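Local structure of orotidine 5'-phosphate decarboxylase (Sulfolobus solfataricus, 4DBD) at residues Lys20-Val31 with Leu48-Asp59. The protein probably catalyses the decarboxylation of orotidine 5'-monophosphate to UMP, the last step of de novo UMP biosynthesis. Numbering follows the deposited sequence.
Sequences KEMENELYGIKV and LIGLDVEEIIVD
With CG anti to the backbone N (chi1 169°), the ring of Tyr-27 swings across to residues Glu-54 and Glu-55, while Lys-30, likewise anti at chi1 but bent at chi3 and chi4, brings its ammonium to Asp-59. Lys-30 and Asp-59 lie on neighbouring parallel strands, 28-31 and 55-59, of the eight-stranded TIM barrel, and Tyr-27 just precedes the first. Glu-54 CB sits over one face of the Tyr-27 ring, 3.4 Å from CE1, and Tyr-183 stacks on the ring as well. At the ring edge, Tyr-27 OH donates to Glu-55 OE1 (3.0 Å), on the anti side of a carboxylate also held by Ser-81, Tyr-109 and Lys-137. A phenylalanine at Tyr-27 would probably keep the packing on Glu-54 but leave Glu-55 OE1 with one donor fewer.

Between the strands the ladder opens with Glu-55 N to Tyr-27 O, continues through Ile-29 N to Glu-55 O, Ile-57 N to Ile-29 O and Val-31 N to Ile-57 O, and ends with Asp-59 N to Val-31 O, nearly straight at 176°. On the sheet face that carries Ile-29 and Val-31, Ile-29 CD1 packs against Leu-51 CD1, and Val-31 CG2 meets Leu-48 CD1 tip to tip at a tight 3.5 Å. Glu-23 OE2 is gripped twice, by Lys-20 NZ in a salt bridge and by Asp-52 N from above the carboxylate plane. At the predicted active site, Asp-59 OD2, also paired with Lys-61, offers its anti lone pair to Lys-30 NZ at 2.8 Å.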
# COMPACT_ATOMS: atom_id res chain seq x y z
N LYS A 20 23.06 2.69 15.27
CA LYS A 20 23.31 3.16 16.64
C LYS A 20 24.01 4.51 16.70
O LYS A 20 23.77 5.29 17.63
CB LYS A 20 24.06 2.10 17.46
CG LYS A 20 23.22 0.89 17.81
CD LYS A 20 22.00 1.28 18.65
CE LYS A 20 22.41 1.80 20.03
NZ LYS A 20 21.23 2.13 20.88
N GLU A 21 24.87 4.80 15.72
CA GLU A 21 25.48 6.12 15.62
C GLU A 21 24.47 7.15 15.13
O GLU A 21 24.44 8.29 15.60
CB GLU A 21 26.68 6.11 14.68
CG GLU A 21 27.95 5.52 15.29
CD GLU A 21 28.32 6.17 16.61
OE1 GLU A 21 28.69 7.37 16.62
OE2 GLU A 21 28.25 5.48 17.65
N MET A 22 23.65 6.73 14.18
CA MET A 22 22.64 7.62 13.61
C MET A 22 21.57 7.95 14.63
O MET A 22 20.97 9.02 14.58
CB MET A 22 22.00 6.98 12.38
CG MET A 22 22.98 6.65 11.27
SD MET A 22 22.08 6.16 9.79
CE MET A 22 23.30 6.50 8.52
N GLU A 23 21.33 7.04 15.57
CA GLU A 23 20.21 7.16 16.49
C GLU A 23 20.05 8.55 17.10
O GLU A 23 18.93 9.08 17.18
CB GLU A 23 20.28 6.08 17.59
CG GLU A 23 20.85 6.55 18.92
CD GLU A 23 20.99 5.42 19.92
OE1 GLU A 23 21.69 5.61 20.95
OE2 GLU A 23 20.41 4.34 19.68
N ASN A 24 21.16 9.16 17.53
CA ASN A 24 21.10 10.47 18.16
C ASN A 24 21.32 11.60 17.16
O ASN A 24 21.49 12.76 17.54
CB ASN A 24 22.11 10.56 19.31
CG ASN A 24 23.54 10.46 18.83
OD1 ASN A 24 23.81 9.87 17.79
ND2 ASN A 24 24.46 11.03 19.59
N GLU A 25 21.31 11.24 15.88
CA GLU A 25 21.43 12.23 14.81
C GLU A 25 20.35 12.02 13.76
O GLU A 25 20.50 12.42 12.60
CB GLU A 25 22.81 12.19 14.20
CG GLU A 25 23.85 12.74 15.15
CD GLU A 25 25.23 12.27 14.82
OE1 GLU A 25 25.89 12.91 13.97
OE2 GLU A 25 25.67 11.26 15.42
N LEU A 26 19.26 11.38 14.18
CA LEU A 26 18.05 11.26 13.39
C LEU A 26 16.90 11.63 14.30
O LEU A 26 16.99 11.44 15.52
CB LEU A 26 17.83 9.81 12.94
CG LEU A 26 18.72 9.25 11.84
CD1 LEU A 26 18.45 7.77 11.64
CD2 LEU A 26 18.49 10.02 10.55
N TYR A 27 15.83 12.16 13.73
CA TYR A 27 14.59 12.26 14.49
C TYR A 27 13.89 10.90 14.51
O TYR A 27 13.32 10.49 15.53
CB TYR A 27 13.65 13.30 13.90
CG TYR A 27 12.28 13.21 14.50
CD1 TYR A 27 12.00 13.77 15.74
CD2 TYR A 27 11.25 12.55 13.83
CE1 TYR A 27 10.74 13.69 16.29
CE2 TYR A 27 9.99 12.46 14.39
CZ TYR A 27 9.74 13.04 15.61
OH TYR A 27 8.49 12.96 16.17
N GLY A 28 13.92 10.22 13.37
CA GLY A 28 13.22 8.96 13.22
C GLY A 28 13.77 8.11 12.10
O GLY A 28 14.67 8.52 11.35
N ILE A 29 13.22 6.92 11.98
CA ILE A 29 13.57 5.98 10.94
C ILE A 29 12.26 5.49 10.35
O ILE A 29 11.34 5.11 11.09
CB ILE A 29 14.33 4.78 11.50
CG1 ILE A 29 15.69 5.23 12.02
CG2 ILE A 29 14.45 3.69 10.45
CD1 ILE A 29 16.39 4.20 12.88
N LYS A 30 12.16 5.52 9.03
CA LYS A 30 10.94 5.11 8.33
C LYS A 30 11.21 3.78 7.63
O LYS A 30 12.03 3.69 6.71
CB LYS A 30 10.48 6.18 7.33
CG LYS A 30 9.14 5.87 6.66
CD LYS A 30 8.71 6.98 5.69
CE LYS A 30 9.46 6.93 4.37
NZ LYS A 30 9.06 5.78 3.51
N VAL A 31 10.50 2.74 8.08
CA VAL A 31 10.69 1.38 7.60
C VAL A 31 9.67 1.06 6.51
O VAL A 31 8.47 1.20 6.74
CB VAL A 31 10.48 0.38 8.76
CG1 VAL A 31 10.66 -1.03 8.27
CG2 VAL A 31 11.45 0.69 9.91
N LEU A 48 15.56 -3.17 14.70
CA LEU A 48 15.05 -1.91 15.24
C LEU A 48 14.98 -1.82 16.76
O LEU A 48 14.60 -0.78 17.31
CB LEU A 48 13.66 -1.63 14.66
CG LEU A 48 13.65 -1.30 13.17
CD1 LEU A 48 12.24 -1.37 12.62
CD2 LEU A 48 14.27 0.08 12.93
N ILE A 49 15.36 -2.90 17.44
CA ILE A 49 15.09 -3.03 18.87
C ILE A 49 15.74 -1.99 19.80
O ILE A 49 15.04 -1.29 20.53
CB ILE A 49 15.40 -4.45 19.37
CG1 ILE A 49 14.21 -5.37 19.06
CG2 ILE A 49 15.69 -4.44 20.86
CD1 ILE A 49 14.45 -6.83 19.41
N GLY A 50 17.07 -1.89 19.77
CA GLY A 50 17.76 -1.02 20.72
C GLY A 50 17.76 0.47 20.39
O GLY A 50 18.11 1.29 21.23
N LEU A 51 17.33 0.81 19.18
CA LEU A 51 17.50 2.16 18.65
C LEU A 51 16.73 3.23 19.42
O LEU A 51 15.51 3.15 19.58
CB LEU A 51 17.10 2.20 17.17
CG LEU A 51 17.77 1.16 16.27
CD1 LEU A 51 17.34 1.35 14.82
CD2 LEU A 51 19.28 1.22 16.40
N ASP A 52 17.45 4.25 19.89
CA ASP A 52 16.83 5.37 20.58
C ASP A 52 16.58 6.54 19.63
O ASP A 52 17.34 7.51 19.60
CB ASP A 52 17.68 5.84 21.76
CG ASP A 52 17.07 7.04 22.48
OD1 ASP A 52 15.84 7.03 22.72
OD2 ASP A 52 17.81 8.00 22.78
N VAL A 53 15.51 6.44 18.85
CA VAL A 53 15.05 7.56 18.05
C VAL A 53 13.65 7.94 18.52
O VAL A 53 12.96 7.12 19.13
CB VAL A 53 15.08 7.23 16.54
CG1 VAL A 53 16.51 7.01 16.07
CG2 VAL A 53 14.23 6.01 16.23
N GLU A 54 13.26 9.17 18.26
CA GLU A 54 11.94 9.63 18.66
C GLU A 54 10.85 8.78 18.01
O GLU A 54 9.89 8.38 18.67
CB GLU A 54 11.74 11.11 18.32
CG GLU A 54 12.79 12.04 18.92
CD GLU A 54 12.65 12.20 20.42
OE1 GLU A 54 11.51 12.40 20.88
OE2 GLU A 54 13.67 12.11 21.13
N GLU A 55 11.00 8.50 16.72
CA GLU A 55 9.95 7.80 15.98
C GLU A 55 10.43 6.67 15.09
O GLU A 55 11.34 6.83 14.26
CB GLU A 55 9.09 8.78 15.17
CG GLU A 55 7.94 9.41 15.96
CD GLU A 55 6.78 9.87 15.07
OE1 GLU A 55 6.36 11.04 15.20
OE2 GLU A 55 6.28 9.06 14.26
N ILE A 56 9.82 5.51 15.27
CA ILE A 56 9.93 4.43 14.31
C ILE A 56 8.61 4.42 13.54
O ILE A 56 7.54 4.14 14.10
CB ILE A 56 10.25 3.08 14.98
CG1 ILE A 56 11.63 3.16 15.65
CG2 ILE A 56 10.22 1.95 13.96
CD1 ILE A 56 11.99 1.94 16.42
N ILE A 57 8.70 4.80 12.27
CA ILE A 57 7.52 4.90 11.43
C ILE A 57 7.50 3.76 10.43
O ILE A 57 8.49 3.51 9.75
CB ILE A 57 7.50 6.24 10.65
CG1 ILE A 57 7.66 7.41 11.60
CG2 ILE A 57 6.22 6.36 9.81
CD1 ILE A 57 7.80 8.76 10.88
N VAL A 58 6.38 3.06 10.36
CA VAL A 58 6.24 2.03 9.34
C VAL A 58 5.45 2.66 8.19
O VAL A 58 4.37 3.23 8.40
CB VAL A 58 5.52 0.77 9.88
CG1 VAL A 58 5.03 -0.07 8.72
CG2 VAL A 58 6.48 -0.03 10.76
N ASP A 59 6.02 2.58 6.99
CA ASP A 59 5.39 3.14 5.80
C ASP A 59 5.15 2.03 4.77
O ASP A 59 6.02 1.73 3.95
CB ASP A 59 6.24 4.28 5.21
CG ASP A 59 5.59 4.90 4.01
OD1 ASP A 59 4.39 4.61 3.79
OD2 ASP A 59 6.26 5.68 3.29